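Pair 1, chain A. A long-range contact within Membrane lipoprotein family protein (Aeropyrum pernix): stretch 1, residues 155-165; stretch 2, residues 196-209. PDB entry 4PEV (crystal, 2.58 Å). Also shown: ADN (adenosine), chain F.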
# COMPACT_ATOMS: atom_id res chain seq x y z
N TYR A 155 9.28 -8.15 -8.20
CA TYR A 155 9.37 -6.82 -7.58
C TYR A 155 8.71 -6.86 -6.20
O TYR A 155 7.49 -6.96 -6.09
CB TYR A 155 8.74 -5.76 -8.48
CG TYR A 155 9.51 -5.50 -9.77
CD1 TYR A 155 9.40 -6.35 -10.86
CD2 TYR A 155 10.34 -4.39 -9.89
CE1 TYR A 155 10.10 -6.11 -12.04
CE2 TYR A 155 11.04 -4.14 -11.06
CZ TYR A 155 10.92 -4.99 -12.14
OH TYR A 155 11.63 -4.75 -13.32
N LEU A 156 9.54 -6.82 -5.17
CA LEU A 156 9.10 -6.85 -3.78
C LEU A 156 9.30 -5.49 -3.19
O LEU A 156 10.25 -4.80 -3.55
CB LEU A 156 9.97 -7.79 -2.96
CG LEU A 156 9.61 -9.26 -3.03
CD1 LEU A 156 10.77 -10.06 -2.45
CD2 LEU A 156 8.31 -9.52 -2.27
N PHE A 157 8.43 -5.11 -2.25
CA PHE A 157 8.62 -3.88 -1.50
C PHE A 157 8.94 -4.20 -0.06
O PHE A 157 8.66 -5.29 0.43
CB PHE A 157 7.38 -2.99 -1.59
CG PHE A 157 7.09 -2.49 -2.98
CD1 PHE A 157 6.37 -3.28 -3.87
CD2 PHE A 157 7.52 -1.25 -3.39
CE1 PHE A 157 6.10 -2.82 -5.15
CE2 PHE A 157 7.25 -0.78 -4.66
CZ PHE A 157 6.54 -1.57 -5.54
N ARG A 158 9.57 -3.25 0.62
CA ARG A 158 9.86 -3.38 2.03
C ARG A 158 8.86 -2.50 2.79
O ARG A 158 9.19 -1.38 3.20
CB ARG A 158 11.32 -2.98 2.30
CG ARG A 158 12.36 -3.85 1.59
CD ARG A 158 13.78 -3.52 2.04
NE ARG A 158 14.17 -2.16 1.67
CZ ARG A 158 14.61 -1.79 0.47
NH1 ARG A 158 14.76 -2.68 -0.51
NH2 ARG A 158 14.91 -0.51 0.24
N GLU A 159 7.64 -3.02 2.94
CA GLU A 159 6.50 -2.26 3.46
C GLU A 159 6.68 -1.82 4.90
O GLU A 159 6.08 -0.84 5.33
CB GLU A 159 5.21 -3.08 3.38
CG GLU A 159 4.62 -3.21 1.99
CD GLU A 159 5.22 -4.34 1.16
OE1 GLU A 159 6.11 -5.07 1.65
OE2 GLU A 159 4.79 -4.49 -0.00
N GLN A 160 7.49 -2.55 5.65
CA GLN A 160 7.82 -2.15 7.02
C GLN A 160 8.31 -0.70 7.03
O GLN A 160 7.98 0.10 7.93
CB GLN A 160 8.89 -3.06 7.63
CG GLN A 160 8.60 -4.56 7.54
CD GLN A 160 9.43 -5.29 6.48
OE1 GLN A 160 9.59 -4.83 5.35
NE2 GLN A 160 9.98 -6.43 6.86
N GLU A 161 9.09 -0.35 6.01
CA GLU A 161 9.77 0.92 6.00
C GLU A 161 8.75 2.06 5.99
O GLU A 161 8.76 2.89 6.91
CB GLU A 161 10.76 1.00 4.82
CG GLU A 161 11.87 -0.05 4.89
CD GLU A 161 13.00 0.12 3.86
OE1 GLU A 161 13.02 1.10 3.09
OE2 GLU A 161 13.89 -0.76 3.83
N VAL A 162 7.85 2.06 5.01
CA VAL A 162 6.83 3.13 4.91
C VAL A 162 5.73 3.07 6.01
O VAL A 162 5.32 4.11 6.52
CB VAL A 162 6.21 3.19 3.49
CG1 VAL A 162 5.20 2.06 3.27
CG2 VAL A 162 5.55 4.53 3.24
N ALA A 163 5.27 1.88 6.36
CA ALA A 163 4.24 1.72 7.38
C ALA A 163 4.71 2.21 8.75
O ALA A 163 3.92 2.77 9.52
CB ALA A 163 3.82 0.27 7.49
N SER A 164 5.98 1.99 9.07
CA SER A 164 6.55 2.50 10.30
C SER A 164 6.48 4.01 10.36
O SER A 164 6.22 4.57 11.41
CB SER A 164 8.01 2.02 10.50
OG SER A 164 8.91 2.55 9.53
N LEU A 165 6.73 4.68 9.23
CA LEU A 165 6.62 6.14 9.21
C LEU A 165 5.19 6.55 9.48
O LEU A 165 4.93 7.50 10.21
CB LEU A 165 7.07 6.71 7.88
CG LEU A 165 8.50 6.37 7.50
CD1 LEU A 165 8.89 7.04 6.19
CD2 LEU A 165 9.45 6.80 8.61
N PRO A 196 1.68 -12.18 3.22
CA PRO A 196 3.00 -11.62 3.52
C PRO A 196 3.19 -10.13 3.38
O PRO A 196 3.78 -9.54 4.27
CB PRO A 196 3.93 -12.38 2.56
CG PRO A 196 3.31 -13.73 2.51
CD PRO A 196 1.82 -13.47 2.49
N PRO A 197 2.70 -9.50 2.30
CA PRO A 197 2.92 -8.05 2.21
C PRO A 197 2.26 -7.32 3.36
O PRO A 197 2.85 -6.41 3.94
CB PRO A 197 2.27 -7.66 0.89
CG PRO A 197 2.12 -8.94 0.13
CD PRO A 197 1.93 -10.01 1.15
N LEU A 198 1.05 -7.75 3.71
CA LEU A 198 0.35 -7.15 4.85
C LEU A 198 0.99 -7.48 6.19
O LEU A 198 0.84 -6.70 7.14
CB LEU A 198 -1.13 -7.51 4.84
CG LEU A 198 -1.94 -6.50 4.02
CD1 LEU A 198 -1.51 -6.43 2.56
CD2 LEU A 198 -3.42 -6.82 4.09
N TRP A 199 1.70 -8.60 6.27
CA TRP A 199 2.51 -8.87 7.46
C TRP A 199 3.51 -7.73 7.61
O TRP A 199 3.67 -7.17 8.70
CB TRP A 199 3.27 -10.18 7.36
CG TRP A 199 2.45 -11.40 7.18
CD1 TRP A 199 1.10 -11.52 7.32
CD2 TRP A 199 2.94 -12.71 6.86
NE1 TRP A 199 0.71 -12.83 7.08
CE2 TRP A 199 1.82 -13.58 6.81
CE3 TRP A 199 4.22 -13.24 6.61
CZ2 TRP A 199 1.94 -14.95 6.50
CZ3 TRP A 199 4.34 -14.60 6.30
CH2 TRP A 199 3.20 -15.44 6.25
N ARG A 200 4.15 -7.35 6.52
CA ARG A 200 5.14 -6.29 6.55
C ARG A 200 4.54 -4.93 6.92
O ARG A 200 5.16 -4.16 7.66
CB ARG A 200 5.88 -6.20 5.22
CG ARG A 200 6.67 -7.46 4.92
CD ARG A 200 7.73 -7.27 3.84
NE ARG A 200 7.21 -7.45 2.50
CZ ARG A 200 6.82 -8.62 2.01
NH1 ARG A 200 6.88 -9.71 2.76
NH2 ARG A 200 6.36 -8.69 0.76
N PHE A 201 3.34 -4.64 6.39
CA PHE A 201 2.62 -3.43 6.78
C PHE A 201 2.37 -3.47 8.27
O PHE A 201 2.76 -2.55 8.98
CB PHE A 201 1.26 -3.28 6.04
CG PHE A 201 1.36 -2.69 4.66
CD1 PHE A 201 1.61 -1.34 4.48
CD2 PHE A 201 1.19 -3.48 3.52
CE1 PHE A 201 1.69 -0.79 3.20
CE2 PHE A 201 1.27 -2.94 2.25
CZ PHE A 201 1.52 -1.59 2.08
N HIS A 202 1.74 -4.55 8.74
CA HIS A 202 1.37 -4.67 10.14
C HIS A 202 2.58 -4.44 11.02
O HIS A 202 2.59 -3.53 11.84
CB HIS A 202 0.76 -6.04 10.44
CG HIS A 202 0.19 -6.15 11.81
ND1 HIS A 202 -0.39 -7.31 12.28
CD2 HIS A 202 0.10 -5.25 12.82
CE1 HIS A 202 -0.82 -7.12 13.52
NE2 HIS A 202 -0.53 -5.88 13.87
N ILE A 203 3.62 -5.24 10.83
CA ILE A 203 4.84 -5.10 11.60
C ILE A 203 5.38 -3.67 11.59
O ILE A 203 5.78 -3.16 12.62
CB ILE A 203 5.94 -6.04 11.08
CG1 ILE A 203 5.65 -7.47 11.53
CG2 ILE A 203 7.33 -5.60 11.53
CD1 ILE A 203 6.50 -8.51 10.83
N GLY A 204 5.41 -3.03 10.44
CA GLY A 204 5.96 -1.69 10.34
C GLY A 204 5.10 -0.66 11.02
O GLY A 204 5.60 0.30 11.60
N TYR A 205 3.79 -0.86 10.96
CA TYR A 205 2.84 0.09 11.50
C TYR A 205 2.89 0.06 13.01
O TYR A 205 2.94 1.11 13.64
CB TYR A 205 1.43 -0.23 10.97
CG TYR A 205 0.34 0.76 11.36
CD1 TYR A 205 0.47 2.13 11.09
CD2 TYR A 205 -0.83 0.32 11.98
CE1 TYR A 205 -0.53 3.03 11.43
CE2 TYR A 205 -1.84 1.22 12.32
CZ TYR A 205 -1.68 2.57 12.04
OH TYR A 205 -2.68 3.44 12.40
N LEU A 206 2.87 -1.13 13.59
CA LEU A 206 3.00 -1.31 15.04
C LEU A 206 4.35 -0.83 15.53
O LEU A 206 4.46 -0.16 16.56
CB LEU A 206 2.85 -2.78 15.41
CG LEU A 206 2.83 -3.15 16.90
CD1 LEU A 206 1.80 -2.38 17.71
CD2 LEU A 206 2.56 -4.64 17.01
N TYR A 207 5.39 -1.19 14.80
CA TYR A 207 6.72 -0.71 15.12
C TYR A 207 6.69 0.79 15.26
O TYR A 207 7.14 1.32 16.26
CB TYR A 207 7.73 -1.09 14.04
CG TYR A 207 9.12 -0.60 14.35
CD1 TYR A 207 9.51 0.68 14.02
CD2 TYR A 207 10.04 -1.41 15.01
CE1 TYR A 207 10.76 1.15 14.31
CE2 TYR A 207 11.32 -0.95 15.31
CZ TYR A 207 11.66 0.34 14.96
OH TYR A 207 12.91 0.86 15.22
N GLY A 208 6.16 1.47 14.25
CA GLY A 208 6.12 2.93 14.22
C GLY A 208 5.34 3.55 15.36
O GLY A 208 5.69 4.62 15.83
N VAL A 209 4.28 2.89 15.80
CA VAL A 209 3.47 3.39 16.92
C VAL A 209 4.22 3.23 18.23
O VAL A 209 4.22 4.15 19.06
CB VAL A 209 2.10 2.66 17.02
CG1 VAL A 209 1.43 2.95 18.37
CG2 VAL A 209 1.19 3.05 15.87
O5' ADN F . -4.08 -1.67 -0.23
C5' ADN F . -3.07 -2.11 0.69
C4' ADN F . -2.18 -3.25 0.20
O4' ADN F . -2.91 -4.46 0.01
C3' ADN F . -1.46 -3.05 -1.13
O3' ADN F . -0.28 -2.24 -0.99
C2' ADN F . -1.16 -4.48 -1.55
O2' ADN F . 0.01 -5.03 -0.94
C1' ADN F . -2.38 -5.23 -1.06
N9 ADN F . -3.41 -5.33 -2.11
C8 ADN F . -4.30 -4.38 -2.49
N7 ADN F . -5.11 -4.83 -3.49
C5 ADN F . -4.72 -6.10 -3.74
C6 ADN F . -5.13 -7.18 -4.67
N6 ADN F . -6.14 -6.98 -5.54
N1 ADN F . -4.46 -8.36 -4.62
C2 ADN F . -3.44 -8.58 -3.76
N3 ADN F . -3.02 -7.65 -2.90
C4 ADN F . -3.60 -6.42 -2.84
O HOH W 1 5.76 -6.59 -1.36

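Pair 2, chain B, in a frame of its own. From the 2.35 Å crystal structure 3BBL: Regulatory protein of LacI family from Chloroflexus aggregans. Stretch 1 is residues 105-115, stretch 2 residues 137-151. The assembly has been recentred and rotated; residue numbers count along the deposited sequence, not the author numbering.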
# COMPACT_ATOMS: atom_id res chain seq x y z
N VAL B 105 -16.13 -15.17 3.78
CA VAL B 105 -15.33 -14.74 4.90
C VAL B 105 -15.49 -13.23 4.89
O VAL B 105 -15.42 -12.60 3.83
CB VAL B 105 -13.83 -15.08 4.72
CG1 VAL B 105 -13.03 -14.52 5.88
CG2 VAL B 105 -13.64 -16.59 4.62
N ASP B 106 -15.73 -12.64 6.06
CA ASP B 106 -15.89 -11.20 6.14
C ASP B 106 -15.48 -10.65 7.50
O ASP B 106 -15.38 -11.39 8.48
CB ASP B 106 -17.35 -10.81 5.87
CG ASP B 106 -17.49 -9.37 5.42
OD1 ASP B 106 -16.49 -8.63 5.46
OD2 ASP B 106 -18.60 -8.97 5.03
N ILE B 107 -15.24 -9.35 7.54
CA ILE B 107 -14.87 -8.67 8.76
C ILE B 107 -16.16 -8.04 9.31
O ILE B 107 -16.96 -7.50 8.55
CB ILE B 107 -13.84 -7.55 8.49
CG1 ILE B 107 -12.67 -8.11 7.66
CG2 ILE B 107 -13.35 -6.97 9.80
CD1 ILE B 107 -11.96 -9.30 8.29
N ASP B 108 -16.36 -8.13 10.62
CA ASP B 108 -17.55 -7.56 11.24
C ASP B 108 -17.39 -6.03 11.33
O ASP B 108 -16.99 -5.50 12.36
CB ASP B 108 -17.74 -8.15 12.65
CG ASP B 108 -19.09 -7.81 13.25
OD1 ASP B 108 -19.73 -6.83 12.80
OD2 ASP B 108 -19.52 -8.51 14.19
N GLY B 109 -17.69 -5.34 10.23
CA GLY B 109 -17.59 -3.89 10.20
C GLY B 109 -18.40 -3.23 11.30
O GLY B 109 -17.91 -2.35 12.01
N THR B 110 -19.65 -3.66 11.45
CA THR B 110 -20.53 -3.12 12.46
C THR B 110 -19.88 -3.12 13.85
O THR B 110 -19.89 -2.10 14.55
CB THR B 110 -21.85 -3.94 12.51
OG1 THR B 110 -22.52 -3.81 11.25
CG2 THR B 110 -22.79 -3.44 13.61
N ALA B 111 -19.32 -4.26 14.24
CA ALA B 111 -18.68 -4.38 15.55
C ALA B 111 -17.50 -3.41 15.68
O ALA B 111 -17.21 -2.92 16.77
CB ALA B 111 -18.21 -5.80 15.77
N GLY B 112 -16.85 -3.13 14.55
CA GLY B 112 -15.71 -2.23 14.55
C GLY B 112 -16.08 -0.81 14.95
O GLY B 112 -15.50 -0.25 15.86
N THR B 113 -17.06 -0.24 14.25
CA THR B 113 -17.50 1.12 14.54
C THR B 113 -18.21 1.19 15.89
O THR B 113 -18.05 2.16 16.62
CB THR B 113 -18.45 1.62 13.45
OG1 THR B 113 -19.50 0.67 13.26
CG2 THR B 113 -17.71 1.78 12.15
N ARG B 114 -18.99 0.17 16.24
CA ARG B 114 -19.68 0.19 17.52
C ARG B 114 -18.65 0.35 18.64
O ARG B 114 -18.80 1.19 19.54
CB ARG B 114 -20.48 -1.10 17.73
CG ARG B 114 -21.20 -1.17 19.07
CD ARG B 114 -22.13 -2.37 19.16
NE ARG B 114 -21.41 -3.63 19.00
CZ ARG B 114 -21.66 -4.55 18.06
NH1 ARG B 114 -22.64 -4.36 17.17
NH2 ARG B 114 -20.91 -5.64 18.00
N GLN B 115 -17.59 -0.44 18.56
CA GLN B 115 -16.54 -0.41 19.56
C GLN B 115 -15.87 0.97 19.59
O GLN B 115 -15.61 1.51 20.66
CB GLN B 115 -15.51 -1.48 19.22
CG GLN B 115 -14.66 -1.94 20.37
CD GLN B 115 -13.63 -2.96 19.93
OE1 GLN B 115 -13.93 -3.83 19.10
NE2 GLN B 115 -12.42 -2.87 20.48
N SER B 137 -23.74 1.31 -0.58
CA SER B 137 -22.52 0.63 -0.15
C SER B 137 -22.81 -0.37 0.97
O SER B 137 -23.19 0.01 2.08
CB SER B 137 -21.48 1.65 0.31
OG SER B 137 -20.38 1.00 0.91
N ARG B 138 -22.63 -1.65 0.67
CA ARG B 138 -22.87 -2.71 1.64
C ARG B 138 -21.95 -2.55 2.84
O ARG B 138 -22.40 -2.58 3.99
CB ARG B 138 -22.66 -4.08 0.98
CG ARG B 138 -23.05 -5.28 1.83
CD ARG B 138 -21.83 -5.92 2.47
NE ARG B 138 -20.76 -6.15 1.50
CZ ARG B 138 -19.55 -6.61 1.81
NH1 ARG B 138 -19.25 -6.90 3.07
NH2 ARG B 138 -18.64 -6.77 0.87
N VAL B 139 -20.65 -2.38 2.59
CA VAL B 139 -19.69 -2.20 3.67
C VAL B 139 -20.00 -0.92 4.44
O VAL B 139 -19.92 -0.89 5.67
CB VAL B 139 -18.26 -2.11 3.12
CG1 VAL B 139 -17.27 -2.00 4.27
CG2 VAL B 139 -17.96 -3.32 2.27
N GLY B 140 -20.36 0.14 3.71
CA GLY B 140 -20.68 1.41 4.33
C GLY B 140 -21.83 1.28 5.31
O GLY B 140 -21.78 1.82 6.41
N ASN B 141 -22.88 0.56 4.91
CA ASN B 141 -24.02 0.38 5.79
C ASN B 141 -23.66 -0.44 7.01
O ASN B 141 -24.16 -0.18 8.10
CB ASN B 141 -25.18 -0.28 5.04
CG ASN B 141 -25.66 0.55 3.89
OD1 ASN B 141 -25.64 1.78 3.95
ND2 ASN B 141 -26.12 -0.11 2.83
N ASP B 142 -22.79 -1.43 6.84
CA ASP B 142 -22.40 -2.24 7.99
C ASP B 142 -21.70 -1.38 9.01
O ASP B 142 -22.03 -1.40 10.20
CB ASP B 142 -21.46 -3.38 7.57
CG ASP B 142 -22.19 -4.57 7.00
OD1 ASP B 142 -22.43 -4.60 5.78
OD2 ASP B 142 -22.53 -5.47 7.79
N ARG B 143 -20.72 -0.61 8.55
CA ARG B 143 -19.96 0.26 9.43
C ARG B 143 -20.82 1.36 10.04
O ARG B 143 -20.67 1.69 11.21
CB ARG B 143 -18.78 0.85 8.66
CG ARG B 143 -17.78 -0.23 8.23
CD ARG B 143 -16.63 0.35 7.43
NE ARG B 143 -15.72 -0.69 7.00
CZ ARG B 143 -14.67 -0.49 6.22
NH1 ARG B 143 -14.38 0.73 5.77
NH2 ARG B 143 -13.90 -1.51 5.88
N LEU B 144 -21.74 1.92 9.26
CA LEU B 144 -22.61 2.96 9.77
C LEU B 144 -23.53 2.39 10.85
O LEU B 144 -23.84 3.06 11.84
CB LEU B 144 -23.44 3.57 8.65
CG LEU B 144 -24.48 4.60 9.08
CD1 LEU B 144 -23.82 5.70 9.90
CD2 LEU B 144 -25.15 5.19 7.85
N GLN B 145 -23.96 1.14 10.65
CA GLN B 145 -24.86 0.47 11.58
C GLN B 145 -24.28 0.41 12.99
O GLN B 145 -25.00 0.63 13.97
CB GLN B 145 -25.16 -0.95 11.07
CG GLN B 145 -26.22 -1.72 11.85
CD GLN B 145 -27.52 -0.95 12.00
OE1 GLN B 145 -28.06 -0.39 11.03
NE2 GLN B 145 -28.05 -0.93 13.22
N GLY B 146 -22.99 0.12 13.10
CA GLY B 146 -22.34 0.05 14.40
C GLY B 146 -22.44 1.36 15.15
O GLY B 146 -22.61 1.39 16.37
N TYR B 147 -22.32 2.46 14.41
CA TYR B 147 -22.41 3.80 14.97
C TYR B 147 -23.83 4.02 15.54
O TYR B 147 -24.00 4.41 16.69
CB TYR B 147 -22.12 4.82 13.86
CG TYR B 147 -22.49 6.25 14.19
CD1 TYR B 147 -21.63 7.07 14.91
CD2 TYR B 147 -23.70 6.79 13.76
CE1 TYR B 147 -21.97 8.40 15.19
CE2 TYR B 147 -24.05 8.10 14.04
CZ TYR B 147 -23.18 8.90 14.75
OH TYR B 147 -23.51 10.21 15.01
N LEU B 148 -24.84 3.75 14.71
CA LEU B 148 -26.22 3.91 15.12
C LEU B 148 -26.52 3.10 16.38
O LEU B 148 -27.16 3.59 17.31
CB LEU B 148 -27.17 3.48 13.99
CG LEU B 148 -26.99 4.26 12.69
CD1 LEU B 148 -27.91 3.69 11.62
CD2 LEU B 148 -27.26 5.74 12.92
N GLU B 149 -26.05 1.86 16.41
CA GLU B 149 -26.27 0.99 17.56
C GLU B 149 -25.64 1.53 18.84
O GLU B 149 -26.28 1.54 19.89
CB GLU B 149 -25.72 -0.41 17.29
CG GLU B 149 -26.71 -1.34 16.63
CD GLU B 149 -26.06 -2.62 16.11
OE1 GLU B 149 -25.22 -3.21 16.84
OE2 GLU B 149 -26.40 -3.04 14.98
N ALA B 150 -24.40 1.97 18.75
CA ALA B 150 -23.73 2.50 19.93
C ALA B 150 -24.41 3.78 20.42
O ALA B 150 -24.62 3.95 21.62
CB ALA B 150 -22.26 2.77 19.63
N MSE B 151 -24.76 4.67 19.50
CA MSE B 151 -25.40 5.92 19.88
C MSE B 151 -26.78 5.63 20.51
O MSE B 151 -27.13 6.18 21.55
CB MSE B 151 -25.55 6.85 18.66
CG MSE B 151 -24.26 7.29 18.01
SE MSE B 151 -23.08 8.30 19.30
CE MSE B 151 -23.92 10.06 18.95
O HOH W 2 -15.84 -6.89 3.63

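In both pairs a strand runs through a short turn into a helix, which packs against a second helix from later in the chain. The helix axes approach to 6.5 Å in each case and cross at -37° in pair 1 and -39° in pair 2, with N-to-C directions roughly aligned; 14 central residues superpose with an RMSD of 0.6 Å.

The close approach centres on a matched glycine, G204(A) in pair 1 and G146(B) in pair 2. A CB on G204(A) would point toward the first helix and clash with the backbone oxygen of Q160(A); on G146(B) it would meet T110(B) O and T113(B) OG1. Without one, the backbones touch: G204(A) CA lies 3.6 Å from Q160(A) O, and G146(B) CA makes a CA-H...O contact of 3.3 Å with T110(B) O.

Around this shared point the side chains differ. E159(A) matches G109(B). The glutamate points toward the second helix, where its OE1 forms a salt bridge of 2.8 Å with R200(A) NE and its CG rests 3.6 Å from the centroid of the F201(A) ring, over the face. G109(B) offers only backbone, and R143(B), the counterpart of F201(A), passes it with its CG 4.2 Å from G109(B) CA. R200(A) in turn matches D142(B), so the long arginine that reaches back to the strand is replaced by a short acid. In pair 2 the strand is instead tied by D106(B), the match of L156(A), whose OD2 forms a salt bridge of 2.9 Å with R138(B) NH1.

At the next position, Q160(A) lies along R200(A), its OE1 3.4 Å from R200(A) CD, whereas T110(B) fits as a knob among D142(B), Q145(B), G146(B) and E149(B) and donates a hydrogen bond from OG1 to D142(B) O (2.7 Å).

A163(A) and T113(B) both point toward the partner helix. The alanine makes an apolar contact, its CB 4.1 Å from F201(A) CD1; the threonine adds a hydroxyl, and its OG1 donates to R143(B) O at 2.6 Å.

Farther along, S164(A) matches R114(B), and G208(A) matches A150(B). G208(A) CA comes within 3.3 Å of S164(A) O, where a CB would clash, while the A150(B) CB is accommodated 3.8 Å from R114(B) O. Y207(A) places CD1 4.1 Å from S164(A) CB; its counterpart E149(B) accepts a salt bridge through OE1 from R114(B) NH1 (2.8 Å).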